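Local coordinates for putative uncharacterized protein PH0594 (Pyrococcus horikoshii, PDB 4HXF), which probably cleaves peptides as a serine protease of the prolyl oligopeptidase family, working as a self-compartmentalizing hexamer, at residues A[491-502]-A[547-557]. Numbering follows the deposited sequence.
Sequences ISYWLTSYAFSD and YRCPLDQSLMF. With Y3A (N-[(benzyloxy)carbonyl]glycyl-N-[(2S,3R)-4-chloro-3-hydroxy-1-phenylbutan-2-yl]glycinamide), chain B.
One wall of the inhibitor pocket in the alpha/beta-hydrolase domain is formed in part where residues 547-557 meet 491-502. Arg548 grips Asp502 side-on: NE meets the syn lone pair of OD1 at 2.8 Å, nearly straight (170°), while NH1 reaches OD2, carboxylate and guanidinium planes lying 30° apart. Bends at chi2 and chi3 curl the arginine back, and NH2 donates to O3 of the inhibitor (2.8 Å), which lies at the guanidinium edge in its plane. Cutting this side chain back to alanine is likely to leave the buried Asp502 carboxylate without its charged mate and the inhibitor carbonyl without this donor. Behind the wall, Gln553 acts as a clasp: OE1 accepts two backbone donors, Ser492 N (2.8 Å) and, in its carbonyl plane, Tyr493 N; NE2 returns a bond to Tyr493 O (3.0 Å), fixing the amide's rotation at the N-cap of helix 494-500. Thr496 OG1 donates to Asp552 OD1 (2.7 Å), while OD2 lies at the Phe500 ring edge, in plane. Ile491 CD1 and Cys549 SG flank the inhibitor's phenylalanine-like side chain; Ser497 OG, hydrogen-bonded to Asp508, lies beside it. Asp546, which holds Cys549 N, belongs with Ser466 and His578 to a probable charge-relay triad, as in prolyl oligopeptidase-type serine peptidases.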
loop_
_atom_site.group_PDB
_atom_site.type_symbol
_atom_site.label_atom_id
_atom_site.label_comp_id
_atom_site.label_asym_id
_atom_site.label_seq_id
_atom_site.Cartn_x
_atom_site.Cartn_y
_atom_site.Cartn_z
ATOM N N ILE A 491 12.900 26.201 -35.194
ATOM C CA ILE A 491 12.919 25.602 -36.509
ATOM C C ILE A 491 14.289 25.702 -37.122
ATOM O O ILE A 491 14.892 26.747 -37.138
ATOM C CB ILE A 491 11.873 26.310 -37.441
ATOM C CG1 ILE A 491 10.474 26.274 -36.872
ATOM C CG2 ILE A 491 11.926 25.662 -38.853
ATOM C CD1 ILE A 491 10.068 27.635 -36.211
ATOM N N SER A 492 14.761 24.555 -37.594
ATOM C CA SER A 492 15.928 24.402 -38.453
ATOM C C SER A 492 15.587 24.005 -39.908
ATOM O O SER A 492 16.427 24.308 -40.761
ATOM C CB SER A 492 17.043 23.466 -37.929
ATOM O OG SER A 492 16.621 22.131 -37.817
ATOM N N TYR A 493 14.464 23.328 -40.124
ATOM C CA TYR A 493 14.074 22.930 -41.441
ATOM C C TYR A 493 12.620 23.042 -41.703
ATOM O O TYR A 493 11.799 22.290 -41.116
ATOM C CB TYR A 493 14.574 21.480 -41.725
ATOM C CG TYR A 493 14.413 20.918 -43.117
ATOM C CD1 TYR A 493 14.205 21.780 -44.244
ATOM C CD2 TYR A 493 14.567 19.594 -43.407
ATOM C CE1 TYR A 493 14.087 21.301 -45.520
ATOM C CE2 TYR A 493 14.457 19.109 -44.671
ATOM C CZ TYR A 493 14.192 19.946 -45.761
ATOM O OH TYR A 493 14.147 19.472 -47.009
ATOM N N TRP A 494 12.225 23.995 -42.577
ATOM C CA TRP A 494 10.809 24.180 -42.808
ATOM C C TRP A 494 10.075 22.982 -43.380
ATOM O O TRP A 494 8.843 22.829 -43.124
ATOM C CB TRP A 494 10.541 25.429 -43.668
ATOM C CG TRP A 494 10.957 26.676 -42.951
ATOM C CD1 TRP A 494 12.006 27.519 -43.258
ATOM C CD2 TRP A 494 10.265 27.266 -41.830
ATOM N NE1 TRP A 494 12.009 28.587 -42.363
ATOM C CE2 TRP A 494 11.020 28.428 -41.458
ATOM C CE3 TRP A 494 9.179 26.902 -41.083
ATOM C CZ2 TRP A 494 10.631 29.282 -40.428
ATOM C CZ3 TRP A 494 8.788 27.756 -40.053
ATOM C CH2 TRP A 494 9.531 28.897 -39.721
ATOM N N LEU A 495 10.696 22.131 -44.172
ATOM C CA LEU A 495 9.923 21.098 -44.806
ATOM C C LEU A 495 9.399 20.114 -43.772
ATOM O O LEU A 495 8.239 19.677 -43.836
ATOM C CB LEU A 495 10.707 20.295 -45.860
ATOM C CG LEU A 495 9.867 19.373 -46.720
ATOM C CD1 LEU A 495 8.797 20.066 -47.548
ATOM C CD2 LEU A 495 10.666 18.558 -47.705
ATOM N N THR A 496 10.210 19.772 -42.743
ATOM C CA THR A 496 9.698 18.916 -41.678
ATOM C C THR A 496 8.690 19.601 -40.777
ATOM O O THR A 496 7.859 18.966 -40.127
ATOM C CB THR A 496 10.823 18.225 -40.882
ATOM O OG1 THR A 496 11.554 19.226 -40.191
ATOM C CG2 THR A 496 11.701 17.426 -41.864
ATOM N N SER A 497 8.792 20.945 -40.621
ATOM C CA SER A 497 7.739 21.648 -39.946
ATOM C C SER A 497 6.408 21.445 -40.679
ATOM O O SER A 497 5.379 21.107 -40.096
ATOM C CB SER A 497 8.115 23.142 -39.855
ATOM O OG SER A 497 6.998 23.925 -39.317
ATOM N N TYR A 498 6.395 21.692 -41.984
ATOM C CA TYR A 498 5.191 21.424 -42.804
ATOM C C TYR A 498 4.536 20.082 -42.540
ATOM O O TYR A 498 3.374 19.925 -42.315
ATOM C CB TYR A 498 5.497 21.638 -44.298
ATOM C CG TYR A 498 4.499 20.987 -45.240
ATOM C CD1 TYR A 498 3.151 21.395 -45.307
ATOM C CD2 TYR A 498 4.865 19.936 -46.000
ATOM C CE1 TYR A 498 2.293 20.775 -46.115
ATOM C CE2 TYR A 498 3.979 19.314 -46.841
ATOM C CZ TYR A 498 2.705 19.683 -46.883
ATOM O OH TYR A 498 1.836 19.016 -47.716
ATOM N N ALA A 499 5.403 19.013 -42.670
ATOM C CA ALA A 499 4.901 17.671 -42.699
ATOM C C ALA A 499 4.754 16.955 -41.336
ATOM O O ALA A 499 3.969 16.034 -41.278
ATOM C CB ALA A 499 5.774 16.788 -43.653
ATOM N N PHE A 500 5.486 17.397 -40.334
ATOM C CA PHE A 500 5.474 16.783 -39.003
ATOM C C PHE A 500 4.754 17.517 -37.925
ATOM O O PHE A 500 4.238 16.877 -36.997
ATOM C CB PHE A 500 6.946 16.532 -38.650
ATOM C CG PHE A 500 7.214 15.477 -37.559
ATOM C CD1 PHE A 500 6.495 14.310 -37.453
ATOM C CD2 PHE A 500 8.372 15.613 -36.769
ATOM C CE1 PHE A 500 6.857 13.362 -36.501
ATOM C CE2 PHE A 500 8.737 14.645 -35.840
ATOM C CZ PHE A 500 7.933 13.541 -35.649
ATOM N N SER A 501 4.734 18.849 -37.947
ATOM C CA SER A 501 4.143 19.601 -36.853
ATOM C C SER A 501 2.643 19.604 -36.858
ATOM O O SER A 501 1.995 19.269 -37.818
ATOM C CB SER A 501 4.624 21.009 -36.811
ATOM O OG SER A 501 4.051 21.774 -37.861
ATOM N N ASP A 502 2.094 19.971 -35.723
ATOM C CA ASP A 502 0.651 19.995 -35.600
ATOM C C ASP A 502 -0.067 20.890 -36.599
ATOM O O ASP A 502 -1.158 20.523 -37.076
ATOM C CB ASP A 502 0.262 20.279 -34.166
ATOM C CG ASP A 502 0.738 21.622 -33.618
ATOM O OD1 ASP A 502 1.430 22.373 -34.241
ATOM O OD2 ASP A 502 0.373 21.841 -32.465
ATOM N N TYR A 547 4.706 19.609 -29.912
ATOM C CA TYR A 547 4.236 19.192 -31.247
ATOM C C TYR A 547 4.100 20.339 -32.234
ATOM O O TYR A 547 3.794 20.125 -33.431
ATOM C CB TYR A 547 2.969 18.380 -31.152
ATOM C CG TYR A 547 3.124 17.217 -30.136
ATOM C CD1 TYR A 547 2.154 16.994 -29.176
ATOM C CD2 TYR A 547 4.254 16.443 -30.127
ATOM C CE1 TYR A 547 2.331 15.994 -28.247
ATOM C CE2 TYR A 547 4.425 15.423 -29.158
ATOM C CZ TYR A 547 3.433 15.224 -28.236
ATOM O OH TYR A 547 3.569 14.245 -27.227
ATOM N N ARG A 548 4.265 21.553 -31.745
ATOM C CA ARG A 548 4.291 22.742 -32.572
ATOM C C ARG A 548 5.567 22.889 -33.376
ATOM O O ARG A 548 5.522 23.166 -34.543
ATOM C CB ARG A 548 4.108 23.982 -31.693
ATOM C CG ARG A 548 4.061 25.339 -32.402
ATOM C CD ARG A 548 2.993 25.489 -33.535
ATOM N NE ARG A 548 1.760 24.883 -33.128
ATOM C CZ ARG A 548 0.901 25.421 -32.273
ATOM N NH1 ARG A 548 -0.129 24.699 -31.797
ATOM N NH2 ARG A 548 1.059 26.711 -31.932
ATOM N N CYS A 549 6.685 22.601 -32.681
ATOM C CA CYS A 549 8.005 22.477 -33.260
ATOM C C CYS A 549 8.544 21.151 -32.715
ATOM O O CYS A 549 9.169 21.104 -31.626
ATOM C CB CYS A 549 8.938 23.609 -32.915
ATOM S SG CYS A 549 8.344 25.234 -33.528
ATOM N N PRO A 550 8.346 20.104 -33.491
ATOM C CA PRO A 550 8.801 18.822 -32.979
ATOM C C PRO A 550 10.311 18.710 -32.851
ATOM O O PRO A 550 11.080 19.526 -33.304
ATOM C CB PRO A 550 8.240 17.801 -33.983
ATOM C CG PRO A 550 7.071 18.499 -34.646
ATOM C CD PRO A 550 7.481 19.934 -34.708
ATOM N N LEU A 551 10.672 17.654 -32.107
ATOM C CA LEU A 551 12.101 17.381 -31.708
ATOM C C LEU A 551 13.115 17.470 -32.817
ATOM O O LEU A 551 14.235 17.917 -32.588
ATOM C CB LEU A 551 12.152 16.070 -30.983
ATOM C CG LEU A 551 13.599 15.730 -30.442
ATOM C CD1 LEU A 551 14.140 16.729 -29.393
ATOM C CD2 LEU A 551 13.566 14.244 -29.894
ATOM N N ASP A 552 12.768 16.979 -34.009
ATOM C CA ASP A 552 13.640 16.964 -35.161
ATOM C C ASP A 552 14.237 18.355 -35.405
ATOM O O ASP A 552 15.389 18.514 -35.803
ATOM C CB ASP A 552 12.982 16.410 -36.431
ATOM C CG ASP A 552 11.873 17.285 -36.933
ATOM O OD1 ASP A 552 11.929 17.606 -38.125
ATOM O OD2 ASP A 552 10.952 17.623 -36.119
ATOM N N GLN A 553 13.446 19.368 -35.116
ATOM C CA GLN A 553 13.899 20.729 -35.413
ATOM C C GLN A 553 15.166 21.103 -34.644
ATOM O O GLN A 553 16.003 21.822 -35.162
ATOM C CB GLN A 553 12.834 21.783 -35.109
ATOM C CG GLN A 553 11.569 21.714 -35.969
ATOM C CD GLN A 553 11.899 21.835 -37.464
ATOM O OE1 GLN A 553 12.949 22.427 -37.791
ATOM N NE2 GLN A 553 11.056 21.254 -38.370
ATOM N N SER A 554 15.297 20.641 -33.433
ATOM C CA SER A 554 16.524 20.833 -32.624
ATOM C C SER A 554 17.500 19.713 -32.851
ATOM O O SER A 554 18.695 19.997 -33.032
ATOM C CB SER A 554 16.323 21.048 -31.125
ATOM O OG SER A 554 15.605 22.279 -30.862
ATOM N N LEU A 555 17.018 18.462 -32.835
ATOM C CA LEU A 555 17.987 17.338 -32.832
ATOM C C LEU A 555 18.699 17.200 -34.184
ATOM O O LEU A 555 19.922 16.890 -34.269
ATOM C CB LEU A 555 17.319 16.059 -32.364
ATOM C CG LEU A 555 18.233 14.816 -32.262
ATOM C CD1 LEU A 555 19.448 15.170 -31.355
ATOM C CD2 LEU A 555 17.470 13.566 -31.690
ATOM N N MET A 556 18.004 17.472 -35.285
ATOM C CA MET A 556 18.658 17.411 -36.600
ATOM C C MET A 556 19.759 18.444 -36.671
ATOM O O MET A 556 20.805 18.152 -37.187
ATOM C CB MET A 556 17.681 17.509 -37.787
ATOM C CG MET A 556 16.697 16.424 -37.919
ATOM S SD MET A 556 15.769 16.522 -39.488
ATOM C CE MET A 556 15.017 18.120 -39.384
ATOM N N PHE A 557 19.482 19.672 -36.246
ATOM C CA PHE A 557 20.418 20.764 -36.242
ATOM C C PHE A 557 21.638 20.418 -35.346
ATOM O O PHE A 557 22.796 20.553 -35.788
ATOM C CB PHE A 557 19.770 22.065 -35.888
ATOM C CG PHE A 557 20.544 23.316 -36.276
ATOM C CD1 PHE A 557 21.133 23.543 -37.529
ATOM C CD2 PHE A 557 20.502 24.410 -35.421
ATOM C CE1 PHE A 557 21.801 24.713 -37.796
ATOM C CE2 PHE A 557 21.118 25.613 -35.750
ATOM C CZ PHE A 557 21.683 25.791 -36.955
HETATM N N3 Y3A B . 1.145 30.479 -33.180
HETATM C CA3 Y3A B . 2.250 30.378 -34.153
HETATM C C3 Y3A B . 3.232 29.375 -33.539
HETATM O O3 Y3A B . 3.005 28.540 -32.687
HETATM C C4 Y3A B . 6.284 29.497 -32.043
HETATM O O4 Y3A B . 6.666 30.778 -32.392
HETATM C CA4 Y3A B . 5.744 28.815 -33.288
HETATM N N4 Y3A B . 4.712 29.734 -33.836
HETATM C CB4 Y3A B . 6.721 28.739 -34.498
HETATM C CG4 Y3A B . 6.137 28.078 -35.703
HETATM C CD1 Y3A B . 5.730 26.737 -35.766
HETATM C CD2 Y3A B . 6.045 28.802 -36.883
HETATM C CE1 Y3A B . 5.218 26.151 -36.909
HETATM C CE2 Y3A B . 5.526 28.234 -38.038
HETATM C CZ4 Y3A B . 5.095 26.944 -38.041
HETATM C C15 Y3A B . 5.513 29.188 -30.706
HETATM O O HOH W 1 9.197 19.317 -37.450
HETATM O O HOH W 2 7.399 23.667 -36.634
#